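Local coordinates for alpha-actinin-like protein 1 (Schizosaccharomyces pombe, PDB 5BVR) that binds actin filaments through a pair of calponin-homology domains and takes part in actin-ring formation, cytokinesis and septation, at residues L48-I51 and E55-G58; E72-A77 and A94-G99; K84-T89 and I112-I117; L107-I112 and S219-V224; A118-E123 and E129-W134. One frame throughout, in Å; residues are numbered along the deposited sequence.

Interaction 1 of 5, residues L48-I51 and E55-G58; sequences LLEI and ENLG
Glu50 reaches from helix 43-53 into the loop that follows it and grips the backbone there. Glu50 OE2 accepts a hydrogen bond from Leu57 N at 2.9 Å, with an N-H...O angle of 154°, through the lone pair that faces away from OE1. A water donates to Glu50 OE2 at 2.6 Å and also to Gly58 O, so one carboxylate oxygen serves two loop residues. The backbones add a link of their own, Glu55 N donating to Glu50 O at 3.2 Å. Glu55 O in turn lies 3.1 Å from Glu50 CG and makes a CA-H...O contact with Glu50 CA. Apolar packing is slight: Leu57 CD2 meets Leu49 CB at 3.9 Å, while Leu57 CD1 leans on Glu50 CG. The carboxylate gets this far because the chain runs straight on beyond CG (chi2 -176°).

Further out, Asn56 OD1 accepts a hydrogen bond from Gly58 N at 2.8 Å, which bends the loop around the residue that Glu50 holds. Gly58 has positive phi (80°), a conformation that suits glycine. The carboxylate of Glu55 leads off to Tyr80 OH on helix 67-83, and the side chain of Leu57 also touches Tyr80. The Asn56-Gly58 bond makes an Asx turn, and together with the Glu50 bonds it ties the loop after helix 43-53 back to that helix at the surface of the first calponin-homology domain.

Interaction 2 of 5, residues E72-A77 and A94-G99; sequences ENVNKA and ADIVDG
Ile96 is met by Val74 of helix 67-83, the one residue of 72-77 that touches 94-99 with its side chain. Their CA atoms, 7.2 Å apart, are the nearest pair across the two segments, and both CB atoms are directed at the opposing helix. The closest approach is between methyls, Ile96 CD1 to Val74 CG1 at 3.5 Å, and the same Val74 CG1 lies 3.8 Å from Ile96 CB. That methyl therefore rests against both the root and the end of the longer isoleucine branch. Next in sequence, Val97 turns CG2 to Val74 CG2 at 3.9 Å. With CG1 anti to its own N (chi1 173°), Val74 gives that methyl to Ile96 alone, while its CG2 meets Val97 and also reaches Ile96 CG2.

Asp98 then leaves helical geometry. Gly99, with positive phi (72°), is the C-prime residue of a Schellman motif, Gly99 N bonding to Ile96 O at 3.1 Å.

This small, buried, wholly apolar contact lies in the first calponin-homology domain, with 94-99 in the actin-binding region. Val97 also packs on Leu71, while Asp98 forms a salt bridge to Arg67. Ile96 extends to Leu78 and Leu107, so that short helix 93-97 sits wedged between helices 67-83 and 101-117.

Interaction 3 of 5, residues K84-T89 and I112-I117; sequences KGMPLT and ILRFTI
Met86 carries the apolar part of this contact, lying across the side chains of Arg114 and Phe115 at about a right angle to each. Met86 SD rests on the aliphatic root of the arginine, 3.6 Å from Arg114 CB, and Met86 CE reaches Phe115 CE2 at 3.7 Å. The bend at the end of the methionine (chi3 -73°) turns CE to the ring. A Met-aromatic contact goes with it: Met86 SD stands 5.1 Å from the Phe115 ring centroid, 56° off the ring normal, an oblique approach. Within the helix, Arg114 CG sits 3.8 Å above the centre of that same ring, so Met86 and Arg114 both bear on Phe115.

The polar part is looser. A water donates to Lys84 O at 2.9 Å and accepts a weak bond from Arg114 NE, in the plane of the guanidinium, tying loop backbone to helix side chain. Two like charges also come close, Lys84 NZ and Arg114 NH2 being 4.0 Å apart; a long, weak ion pair from Lys84 NZ to Glu55 may ease their repulsion.

Within the first calponin-homology domain, the contact joins the loop after helix 67-83 to the end of helix 101-117, Met86 touching Ile81 on the one helix and Thr110 and Leu111 on the other. At the far end of 112-117, where the helix widens into a pi-type turn, Thr116 and Ile117 pack on Ala225 of helix 217-234.

Interaction 4 of 5, residues L107-I112 and S219-V224; sequences LIWTLI and SIMTYV
Trp109 meets Met221 and Thr222 with its six-membered ring, which its first two torsions together carry out to helix 217-234, the first putting CG opposite the backbone N (chi1 174°). On the other side Met221 bends at its last torsion (chi3 62°), bringing its methyl back to that ring. Met221 CE arrives at the indole edge, in the ring plane, 3.7 Å from Trp109 CH2. A Met-aromatic contact accompanies it, Met221 SD being 5.1 Å from the centroid of the Trp109 six-membered ring at an oblique angle. Thr222 OG1 also lies at the edge, 3.7 Å from Trp109 CZ3, and 3.6 Å from Ile112 CG2. This hydroxyl is buried against carbon, yet it is satisfied by a hydrogen bond to Arg218 O in its own helix. Arg218 itself makes a cation-pi contact with Trp109, and a bound zinc ion lies about 7 Å from the indole side chain. Replacing Trp109 by an alanine would probably open a gap beside Met221 and leave Arg218 without its cation-pi partner.

The two helix segments run 11.4 Å apart at closest approach, with 33° between their directions, so side chains fill the space between them. The contact joins the first calponin-homology domain to the second within the actin-binding domain that this tandem pair forms. Helix 11-25 lends Phe16 and Trp19 to Ile112, while Met221 and Val224 pack on Lys128 and Leu131 of helix 127-138.

Interaction 5 of 5, residues A118-E123 and E129-W134; sequences ADINEE and EGLLLW
Ile120 and Glu122, in and beside the first strand of a small antiparallel hairpin (121-122 with 125-126), pack against helix 127-138 of the second calponin-homology domain just after the chain leaves helix 101-117. Ile120 CG2 lies over the helix backbone, 3.8 Å from Leu131 N, and Ile120 CD1 meets Leu131 CD1 at 4.0 Å. Gly130 lets the strand come this near: the nearest CA atoms, those of Glu122 and Gly130, are only 5.0 Å apart, and a side chain at Gly130 would point at the strand, with a CB crowding Ile120 O.

Glu122 follows the helix surface with its methylenes. Glu122 CB sits 3.5 Å from Gly130 O, while Glu122 CG touches Leu133 CG at 3.9 Å. A bend at the second torsion (chi2 74°) then directs the carboxylate to the indole edge, where Glu122 OE1 lies near the ring plane, 3.6 Å from Trp134 CD1, with carboxylate and ring 73° apart. With an alanine in place of Glu122, Leu133 and the Trp134 edge would probably lose the methylene and carboxylate that now lie against them. Glu123 OE1 comes to 3.6 Å from Leu133 CD2, though its carboxylate has its main partner in Arg137, a salt bridge.

Trp134 meets Phe228 edge-to-face, and Phe228 also touches Ile120 and Leu131. The 343 Å² buried here comes from packing without hydrogen bonds between the segments, the glutamates bringing carbon chains and one carboxylate oxygen each; OE1 of Glu122 near the relatively positive indole edge would probably gain a mild electrostatic attraction.

Interactions 2 and 4 are buried, interaction 1 lies at the surface, and interactions 3 and 5 are intermediate. Interactions 1, 2 and 3 lie within the first calponin-homology domain, whereas interaction 4 joins it to the second. Interactions 3 and 4 share Ile112 and helix 101-117, their centres 10 Å apart; interaction 5 meets interaction 4 where Leu131 packs on Val224. Chemistry changes with place: the surface contact relies on hydrogen bonds and water, interaction 2 on aliphatic side chains alone. Interactions 3 and 4 both pair a methionine with an aromatic ring, one beside a water bridge and two like charges, the other beside a buried threonine hydroxyl. Interaction 5 packs a strand closely on a glycine-bearing helix face, with glutamate methylenes and an indole edge.

Interaction 1 of 5, residues L48-I51 and E55-G58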
# COMPACT_ATOMS: atom_id res chain seq x y z
N LEU A 48 -10.58 -0.41 -10.21
CA LEU A 48 -9.51 -0.91 -9.34
C LEU A 48 -9.50 -2.44 -9.31
O LEU A 48 -8.46 -3.08 -9.48
CB LEU A 48 -9.65 -0.38 -7.91
CG LEU A 48 -8.60 -0.91 -6.93
CD1 LEU A 48 -7.22 -0.36 -7.24
CD2 LEU A 48 -9.01 -0.58 -5.51
N LEU A 49 -10.67 -3.04 -9.11
CA LEU A 49 -10.78 -4.48 -8.97
C LEU A 49 -10.36 -5.20 -10.25
O LEU A 49 -9.69 -6.23 -10.20
CB LEU A 49 -12.20 -4.88 -8.57
CG LEU A 49 -12.58 -4.46 -7.15
CD1 LEU A 49 -14.09 -4.58 -6.94
CD2 LEU A 49 -11.84 -5.29 -6.09
N GLU A 50 -10.70 -4.64 -11.40
CA GLU A 50 -10.28 -5.23 -12.67
C GLU A 50 -8.76 -5.25 -12.76
O GLU A 50 -8.16 -6.23 -13.21
CB GLU A 50 -10.88 -4.46 -13.85
CG GLU A 50 -12.37 -4.72 -14.02
CD GLU A 50 -12.97 -4.03 -15.23
OE1 GLU A 50 -12.51 -2.92 -15.59
OE2 GLU A 50 -13.92 -4.61 -15.82
N ILE A 51 -8.14 -4.17 -12.29
CA ILE A 51 -6.69 -4.00 -12.35
C ILE A 51 -5.96 -4.94 -11.40
O ILE A 51 -5.06 -5.69 -11.82
CB ILE A 51 -6.30 -2.53 -12.06
CG1 ILE A 51 -6.88 -1.60 -13.15
CG2 ILE A 51 -4.76 -2.37 -11.99
CD1 ILE A 51 -6.81 -0.14 -12.82
N GLU A 55 -9.03 -9.20 -13.96
CA GLU A 55 -10.26 -9.74 -14.51
C GLU A 55 -11.14 -8.66 -15.11
O GLU A 55 -11.11 -7.51 -14.70
CB GLU A 55 -11.06 -10.49 -13.45
CG GLU A 55 -10.40 -11.74 -12.94
CD GLU A 55 -11.24 -12.43 -11.91
OE1 GLU A 55 -12.37 -12.83 -12.25
OE2 GLU A 55 -10.77 -12.54 -10.75
N ASN A 56 -11.92 -9.05 -16.10
CA ASN A 56 -12.91 -8.17 -16.69
C ASN A 56 -14.20 -8.38 -15.94
O ASN A 56 -14.77 -9.46 -15.97
CB ASN A 56 -13.09 -8.56 -18.14
CG ASN A 56 -13.89 -7.54 -18.92
OD1 ASN A 56 -14.92 -7.04 -18.45
ND2 ASN A 56 -13.41 -7.22 -20.11
N LEU A 57 -14.66 -7.33 -15.25
CA LEU A 57 -15.87 -7.43 -14.45
C LEU A 57 -17.13 -7.19 -15.30
O LEU A 57 -18.23 -7.26 -14.79
CB LEU A 57 -15.80 -6.46 -13.25
CG LEU A 57 -15.25 -7.00 -11.92
CD1 LEU A 57 -13.86 -7.57 -12.08
CD2 LEU A 57 -15.26 -5.92 -10.84
N GLY A 58 -16.96 -6.92 -16.59
CA GLY A 58 -18.09 -6.79 -17.49
C GLY A 58 -18.80 -5.45 -17.41
O GLY A 58 -18.22 -4.44 -17.02
O HOH W 1 -15.79 -3.66 -17.41

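Interaction 2 of 5, residues E72-A77 and A94-G99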
# COMPACT_ATOMS: atom_id res chain seq x y z
N GLU A 72 -26.10 -0.12 -7.65
CA GLU A 72 -25.87 -1.28 -8.50
C GLU A 72 -24.38 -1.49 -8.74
O GLU A 72 -23.87 -2.62 -8.65
CB GLU A 72 -26.59 -1.15 -9.85
CG GLU A 72 -28.07 -1.41 -9.82
CD GLU A 72 -28.72 -1.15 -11.17
OE1 GLU A 72 -27.99 -0.84 -12.13
OE2 GLU A 72 -29.95 -1.24 -11.25
N ASN A 73 -23.68 -0.41 -9.08
CA ASN A 73 -22.24 -0.49 -9.33
C ASN A 73 -21.50 -0.95 -8.10
O ASN A 73 -20.67 -1.85 -8.17
CB ASN A 73 -21.64 0.85 -9.80
CG ASN A 73 -22.01 1.20 -11.24
OD1 ASN A 73 -22.54 0.39 -11.99
ND2 ASN A 73 -21.68 2.42 -11.63
N VAL A 74 -21.79 -0.35 -6.96
CA VAL A 74 -21.06 -0.72 -5.77
C VAL A 74 -21.36 -2.18 -5.38
O VAL A 74 -20.45 -2.91 -4.96
CB VAL A 74 -21.38 0.24 -4.61
CG1 VAL A 74 -20.76 -0.25 -3.33
CG2 VAL A 74 -20.87 1.63 -4.92
N ASN A 75 -22.62 -2.58 -5.52
CA ASN A 75 -23.00 -3.94 -5.19
C ASN A 75 -22.25 -4.93 -6.10
O ASN A 75 -21.80 -5.97 -5.63
CB ASN A 75 -24.52 -4.11 -5.32
CG ASN A 75 -24.99 -5.47 -4.88
OD1 ASN A 75 -24.90 -5.83 -3.71
ND2 ASN A 75 -25.53 -6.23 -5.82
N LYS A 76 -22.08 -4.58 -7.37
CA LYS A 76 -21.28 -5.41 -8.29
C LYS A 76 -19.87 -5.60 -7.74
O LYS A 76 -19.35 -6.71 -7.70
CB LYS A 76 -21.23 -4.75 -9.67
CG LYS A 76 -20.42 -5.48 -10.69
CD LYS A 76 -20.50 -4.75 -12.02
CE LYS A 76 -19.59 -5.34 -13.05
NZ LYS A 76 -20.17 -6.61 -13.55
N ALA A 77 -19.25 -4.51 -7.30
CA ALA A 77 -17.91 -4.57 -6.74
C ALA A 77 -17.86 -5.45 -5.50
O ALA A 77 -16.96 -6.27 -5.35
CB ALA A 77 -17.43 -3.19 -6.41
N ALA A 94 -24.61 1.04 0.39
CA ALA A 94 -24.92 2.40 0.80
C ALA A 94 -23.79 3.00 1.63
O ALA A 94 -23.60 4.23 1.62
CB ALA A 94 -26.25 2.45 1.56
N ASP A 95 -23.02 2.16 2.33
CA ASP A 95 -21.91 2.68 3.11
C ASP A 95 -20.87 3.34 2.21
O ASP A 95 -20.19 4.31 2.60
CB ASP A 95 -21.25 1.56 3.91
CG ASP A 95 -22.18 0.95 4.94
OD1 ASP A 95 -22.85 1.73 5.68
OD2 ASP A 95 -22.25 -0.29 5.02
N ILE A 96 -20.72 2.81 1.00
CA ILE A 96 -19.79 3.36 0.04
C ILE A 96 -20.41 4.55 -0.69
O ILE A 96 -19.80 5.61 -0.81
CB ILE A 96 -19.26 2.28 -0.93
CG1 ILE A 96 -18.52 1.19 -0.13
CG2 ILE A 96 -18.36 2.89 -1.97
CD1 ILE A 96 -18.22 -0.06 -0.90
N VAL A 97 -21.64 4.38 -1.18
CA VAL A 97 -22.35 5.46 -1.87
C VAL A 97 -22.42 6.71 -1.00
O VAL A 97 -22.22 7.82 -1.50
CB VAL A 97 -23.75 5.01 -2.34
CG1 VAL A 97 -24.56 6.20 -2.92
CG2 VAL A 97 -23.63 3.88 -3.35
N ASP A 98 -22.62 6.53 0.31
CA ASP A 98 -22.75 7.65 1.25
C ASP A 98 -21.46 8.05 1.96
O ASP A 98 -21.49 8.90 2.86
CB ASP A 98 -23.85 7.33 2.25
CG ASP A 98 -25.22 7.27 1.61
OD1 ASP A 98 -25.43 7.97 0.59
OD2 ASP A 98 -26.06 6.54 2.15
N GLY A 99 -20.34 7.47 1.55
CA GLY A 99 -19.05 7.98 1.99
C GLY A 99 -18.67 7.73 3.43
O GLY A 99 -18.11 8.61 4.08

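Interaction 3 of 5, residues K84-T89 and I112-I117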
# COMPACT_ATOMS: atom_id res chain seq x y z
N LYS A 84 -14.35 -13.74 -4.22
CA LYS A 84 -12.94 -14.09 -4.07
C LYS A 84 -12.59 -14.49 -2.64
O LYS A 84 -11.42 -14.65 -2.31
CB LYS A 84 -12.04 -12.93 -4.53
CG LYS A 84 -12.30 -12.45 -5.97
CD LYS A 84 -11.71 -13.38 -7.02
CE LYS A 84 -10.20 -13.22 -7.13
NZ LYS A 84 -9.60 -14.21 -8.07
N GLY A 85 -13.60 -14.65 -1.79
CA GLY A 85 -13.39 -15.09 -0.42
C GLY A 85 -12.91 -14.04 0.56
O GLY A 85 -12.41 -14.38 1.63
N MET A 86 -13.07 -12.77 0.22
CA MET A 86 -12.68 -11.71 1.13
C MET A 86 -13.85 -11.32 1.99
O MET A 86 -14.97 -11.21 1.48
CB MET A 86 -12.22 -10.47 0.37
CG MET A 86 -10.77 -10.51 -0.04
SD MET A 86 -10.37 -9.31 -1.29
CE MET A 86 -11.14 -9.98 -2.75
N PRO A 87 -13.58 -11.04 3.27
CA PRO A 87 -14.62 -10.61 4.21
C PRO A 87 -15.15 -9.23 3.86
O PRO A 87 -14.35 -8.32 3.64
CB PRO A 87 -13.88 -10.54 5.54
CG PRO A 87 -12.47 -10.21 5.15
CD PRO A 87 -12.23 -10.94 3.87
N LEU A 88 -16.47 -9.09 3.80
CA LEU A 88 -17.09 -7.77 3.78
C LEU A 88 -17.91 -7.63 5.04
O LEU A 88 -19.13 -7.43 5.00
CB LEU A 88 -17.92 -7.57 2.52
CG LEU A 88 -17.05 -7.52 1.27
CD1 LEU A 88 -17.88 -7.23 0.05
CD2 LEU A 88 -15.92 -6.50 1.38
N THR A 89 -17.21 -7.75 6.16
CA THR A 89 -17.79 -7.62 7.48
C THR A 89 -18.37 -6.23 7.67
O THR A 89 -17.65 -5.23 7.69
CB THR A 89 -16.73 -7.90 8.58
OG1 THR A 89 -17.27 -7.56 9.86
CG2 THR A 89 -15.43 -7.11 8.35
N ILE A 112 -5.79 -4.31 -0.28
CA ILE A 112 -4.33 -4.27 -0.22
C ILE A 112 -3.83 -5.60 0.32
O ILE A 112 -2.89 -6.20 -0.20
CB ILE A 112 -3.86 -3.07 0.65
CG1 ILE A 112 -4.15 -1.77 -0.08
CG2 ILE A 112 -2.35 -3.16 0.93
CD1 ILE A 112 -4.02 -0.52 0.80
N LEU A 113 -4.47 -6.09 1.36
CA LEU A 113 -4.01 -7.32 1.98
C LEU A 113 -4.10 -8.48 1.00
O LEU A 113 -3.16 -9.26 0.85
CB LEU A 113 -4.83 -7.62 3.23
CG LEU A 113 -4.40 -8.87 4.00
CD1 LEU A 113 -2.92 -8.81 4.39
CD2 LEU A 113 -5.29 -9.03 5.23
N ARG A 114 -5.19 -8.54 0.24
CA ARG A 114 -5.39 -9.67 -0.63
C ARG A 114 -4.52 -9.57 -1.87
O ARG A 114 -3.91 -10.56 -2.30
CB ARG A 114 -6.85 -9.78 -1.04
CG ARG A 114 -7.13 -10.81 -2.11
CD ARG A 114 -6.78 -12.24 -1.73
NE ARG A 114 -7.30 -13.14 -2.74
CZ ARG A 114 -6.71 -13.37 -3.91
NH1 ARG A 114 -5.55 -12.79 -4.21
NH2 ARG A 114 -7.27 -14.20 -4.78
N PHE A 115 -4.46 -8.39 -2.46
CA PHE A 115 -3.88 -8.26 -3.80
C PHE A 115 -2.43 -7.78 -3.81
O PHE A 115 -1.76 -7.85 -4.84
CB PHE A 115 -4.77 -7.39 -4.68
CG PHE A 115 -6.09 -8.03 -4.99
CD1 PHE A 115 -6.15 -9.08 -5.90
CD2 PHE A 115 -7.24 -7.63 -4.34
CE1 PHE A 115 -7.36 -9.70 -6.16
CE2 PHE A 115 -8.45 -8.24 -4.61
CZ PHE A 115 -8.51 -9.27 -5.54
N THR A 116 -1.95 -7.30 -2.68
CA THR A 116 -0.57 -6.84 -2.58
C THR A 116 0.25 -7.65 -1.59
O THR A 116 1.44 -7.78 -1.76
CB THR A 116 -0.54 -5.35 -2.16
OG1 THR A 116 -1.09 -4.55 -3.23
CG2 THR A 116 0.84 -4.85 -1.85
N ILE A 117 -0.36 -8.15 -0.53
CA ILE A 117 0.40 -8.80 0.51
C ILE A 117 0.23 -10.31 0.57
O ILE A 117 1.17 -11.01 0.84
CB ILE A 117 0.09 -8.14 1.85
CG1 ILE A 117 0.70 -6.73 1.81
CG2 ILE A 117 0.65 -8.93 3.03
CD1 ILE A 117 0.38 -5.88 2.96
O HOH W 2 -9.11 -13.89 -0.74

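Interaction 4 of 5, residues L107-I112 and S219-V224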
# COMPACT_ATOMS: atom_id res chain seq x y z
N LEU A 107 -12.28 -1.41 3.74
CA LEU A 107 -12.40 -2.16 2.52
C LEU A 107 -11.12 -2.09 1.70
O LEU A 107 -10.66 -3.11 1.20
CB LEU A 107 -13.58 -1.65 1.71
CG LEU A 107 -13.88 -2.41 0.41
CD1 LEU A 107 -14.19 -3.86 0.69
CD2 LEU A 107 -15.01 -1.73 -0.32
N ILE A 108 -10.55 -0.90 1.58
CA ILE A 108 -9.33 -0.76 0.82
C ILE A 108 -8.21 -1.59 1.46
O ILE A 108 -7.45 -2.25 0.75
CB ILE A 108 -8.92 0.71 0.65
CG1 ILE A 108 -10.00 1.43 -0.16
CG2 ILE A 108 -7.55 0.82 -0.02
CD1 ILE A 108 -9.85 2.89 -0.18
N TRP A 109 -8.13 -1.61 2.78
CA TRP A 109 -7.13 -2.46 3.42
C TRP A 109 -7.34 -3.94 3.05
O TRP A 109 -6.39 -4.65 2.73
CB TRP A 109 -7.12 -2.30 4.94
CG TRP A 109 -6.19 -3.29 5.59
CD1 TRP A 109 -6.54 -4.30 6.44
CD2 TRP A 109 -4.77 -3.41 5.38
NE1 TRP A 109 -5.43 -5.02 6.80
CE2 TRP A 109 -4.33 -4.49 6.17
CE3 TRP A 109 -3.84 -2.69 4.63
CZ2 TRP A 109 -2.99 -4.88 6.21
CZ3 TRP A 109 -2.51 -3.07 4.67
CH2 TRP A 109 -2.10 -4.16 5.46
N THR A 110 -8.59 -4.39 3.02
CA THR A 110 -8.88 -5.75 2.64
C THR A 110 -8.31 -6.06 1.25
O THR A 110 -7.75 -7.13 1.02
CB THR A 110 -10.40 -6.00 2.70
OG1 THR A 110 -10.80 -5.94 4.08
CG2 THR A 110 -10.76 -7.38 2.18
N LEU A 111 -8.43 -5.09 0.34
CA LEU A 111 -7.93 -5.23 -1.03
C LEU A 111 -6.40 -5.20 -1.07
O LEU A 111 -5.79 -5.97 -1.78
CB LEU A 111 -8.53 -4.16 -1.94
CG LEU A 111 -10.07 -4.15 -2.03
CD1 LEU A 111 -10.50 -3.06 -2.98
CD2 LEU A 111 -10.60 -5.48 -2.48
N ILE A 112 -5.79 -4.31 -0.28
CA ILE A 112 -4.33 -4.27 -0.22
C ILE A 112 -3.83 -5.60 0.32
O ILE A 112 -2.89 -6.20 -0.20
CB ILE A 112 -3.86 -3.07 0.65
CG1 ILE A 112 -4.15 -1.77 -0.08
CG2 ILE A 112 -2.35 -3.16 0.93
CD1 ILE A 112 -4.02 -0.52 0.80
N SER A 219 -0.31 1.50 6.72
CA SER A 219 0.39 2.34 5.78
C SER A 219 1.83 1.86 5.53
O SER A 219 2.31 1.79 4.40
CB SER A 219 0.38 3.79 6.25
OG SER A 219 -0.93 4.27 6.36
N ILE A 220 2.54 1.58 6.61
CA ILE A 220 3.90 1.11 6.50
C ILE A 220 3.93 -0.20 5.72
O ILE A 220 4.74 -0.37 4.81
CB ILE A 220 4.62 1.02 7.87
CG1 ILE A 220 4.88 2.44 8.37
CG2 ILE A 220 5.90 0.21 7.77
CD1 ILE A 220 5.33 2.49 9.82
N MET A 221 3.07 -1.15 6.09
CA MET A 221 3.01 -2.41 5.38
C MET A 221 2.76 -2.22 3.88
O MET A 221 3.37 -2.89 3.05
CB MET A 221 1.91 -3.28 5.93
CG MET A 221 2.19 -3.85 7.31
SD MET A 221 0.83 -4.85 7.96
CE MET A 221 0.86 -6.11 6.68
N THR A 222 1.85 -1.34 3.55
CA THR A 222 1.52 -1.08 2.15
C THR A 222 2.77 -0.63 1.39
O THR A 222 3.01 -1.09 0.25
CB THR A 222 0.41 -0.03 2.01
OG1 THR A 222 -0.75 -0.49 2.71
CG2 THR A 222 0.03 0.22 0.55
N TYR A 223 3.54 0.28 1.97
CA TYR A 223 4.72 0.84 1.34
C TYR A 223 5.87 -0.21 1.29
O TYR A 223 6.49 -0.41 0.23
CB TYR A 223 5.15 2.13 2.06
CG TYR A 223 6.38 2.77 1.46
CD1 TYR A 223 6.42 3.18 0.13
CD2 TYR A 223 7.50 2.99 2.22
CE1 TYR A 223 7.57 3.76 -0.41
CE2 TYR A 223 8.65 3.57 1.69
CZ TYR A 223 8.68 3.95 0.39
OH TYR A 223 9.82 4.51 -0.15
N VAL A 224 6.12 -0.90 2.39
CA VAL A 224 7.19 -1.89 2.44
C VAL A 224 6.90 -3.01 1.44
O VAL A 224 7.83 -3.54 0.81
CB VAL A 224 7.35 -2.44 3.85
CG1 VAL A 224 8.28 -3.66 3.86
CG2 VAL A 224 7.90 -1.35 4.77

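Interaction 5 of 5, residues A118-E123 and E129-W134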
# COMPACT_ATOMS: atom_id res chain seq x y z
N ALA A 118 -0.96 -10.82 0.26
CA ALA A 118 -1.20 -12.25 0.46
C ALA A 118 -0.23 -13.16 -0.29
O ALA A 118 0.14 -14.21 0.23
CB ALA A 118 -2.63 -12.59 0.07
N ASP A 119 0.19 -12.77 -1.49
CA ASP A 119 1.05 -13.63 -2.32
C ASP A 119 2.53 -13.50 -1.97
O ASP A 119 3.37 -14.23 -2.51
CB ASP A 119 0.86 -13.31 -3.80
CG ASP A 119 1.66 -12.11 -4.24
OD1 ASP A 119 1.19 -10.97 -4.00
OD2 ASP A 119 2.77 -12.29 -4.79
N ILE A 120 2.88 -12.56 -1.10
CA ILE A 120 4.26 -12.43 -0.64
C ILE A 120 4.65 -13.72 0.06
O ILE A 120 3.91 -14.24 0.87
CB ILE A 120 4.43 -11.20 0.27
CG1 ILE A 120 4.13 -9.93 -0.51
CG2 ILE A 120 5.82 -11.17 0.90
CD1 ILE A 120 4.20 -8.66 0.26
N ASN A 121 5.83 -14.26 -0.28
CA ASN A 121 6.29 -15.54 0.27
C ASN A 121 7.77 -15.44 0.59
O ASN A 121 8.55 -14.95 -0.23
CB ASN A 121 6.03 -16.67 -0.73
CG ASN A 121 6.20 -18.06 -0.13
OD1 ASN A 121 7.22 -18.37 0.49
ND2 ASN A 121 5.20 -18.92 -0.31
N GLU A 122 8.16 -15.87 1.79
CA GLU A 122 9.57 -15.99 2.16
C GLU A 122 9.69 -17.21 3.06
O GLU A 122 9.02 -17.31 4.07
CB GLU A 122 10.05 -14.72 2.90
CG GLU A 122 11.42 -14.82 3.56
CD GLU A 122 12.57 -14.77 2.58
OE1 GLU A 122 12.36 -14.43 1.40
OE2 GLU A 122 13.71 -15.10 2.99
N GLU A 123 10.55 -18.17 2.67
CA GLU A 123 10.82 -19.37 3.47
C GLU A 123 9.52 -20.12 3.84
O GLU A 123 9.44 -20.76 4.87
CB GLU A 123 11.65 -19.06 4.73
CG GLU A 123 13.06 -18.56 4.42
CD GLU A 123 13.93 -18.40 5.64
OE1 GLU A 123 13.47 -18.67 6.77
OE2 GLU A 123 15.10 -18.01 5.47
N GLU A 129 3.32 -12.33 7.63
CA GLU A 129 4.43 -13.07 8.24
C GLU A 129 5.58 -13.17 7.26
O GLU A 129 6.75 -13.04 7.62
CB GLU A 129 3.99 -14.49 8.58
CG GLU A 129 3.13 -14.60 9.79
CD GLU A 129 2.89 -16.03 10.22
OE1 GLU A 129 3.09 -16.97 9.40
OE2 GLU A 129 2.49 -16.21 11.38
N GLY A 130 5.23 -13.46 6.01
CA GLY A 130 6.20 -13.56 4.95
C GLY A 130 6.95 -12.29 4.69
O GLY A 130 8.18 -12.29 4.56
N LEU A 131 6.21 -11.19 4.64
CA LEU A 131 6.82 -9.90 4.40
C LEU A 131 7.75 -9.51 5.55
O LEU A 131 8.86 -9.04 5.32
CB LEU A 131 5.74 -8.85 4.18
CG LEU A 131 6.28 -7.44 3.90
CD1 LEU A 131 7.17 -7.41 2.64
CD2 LEU A 131 5.14 -6.44 3.76
N LEU A 132 7.33 -9.77 6.79
CA LEU A 132 8.17 -9.45 7.93
C LEU A 132 9.45 -10.26 7.87
O LEU A 132 10.55 -9.74 8.05
CB LEU A 132 7.44 -9.70 9.25
CG LEU A 132 8.21 -9.21 10.46
CD1 LEU A 132 8.31 -7.69 10.46
CD2 LEU A 132 7.55 -9.73 11.73
N LEU A 133 9.31 -11.57 7.65
CA LEU A 133 10.50 -12.42 7.59
C LEU A 133 11.44 -11.98 6.46
O LEU A 133 12.64 -11.95 6.67
CB LEU A 133 10.10 -13.88 7.44
CG LEU A 133 11.28 -14.84 7.44
CD1 LEU A 133 12.12 -14.70 8.69
CD2 LEU A 133 10.78 -16.28 7.32
N TRP A 134 10.91 -11.62 5.29
CA TRP A 134 11.73 -11.10 4.21
C TRP A 134 12.53 -9.88 4.67
O TRP A 134 13.74 -9.79 4.44
CB TRP A 134 10.86 -10.76 3.00
CG TRP A 134 11.59 -10.20 1.83
CD1 TRP A 134 12.19 -10.91 0.82
CD2 TRP A 134 11.78 -8.82 1.50
NE1 TRP A 134 12.72 -10.06 -0.11
CE2 TRP A 134 12.48 -8.77 0.28
CE3 TRP A 134 11.39 -7.61 2.10
CZ2 TRP A 134 12.83 -7.58 -0.32
CZ3 TRP A 134 11.74 -6.43 1.47
CH2 TRP A 134 12.45 -6.42 0.28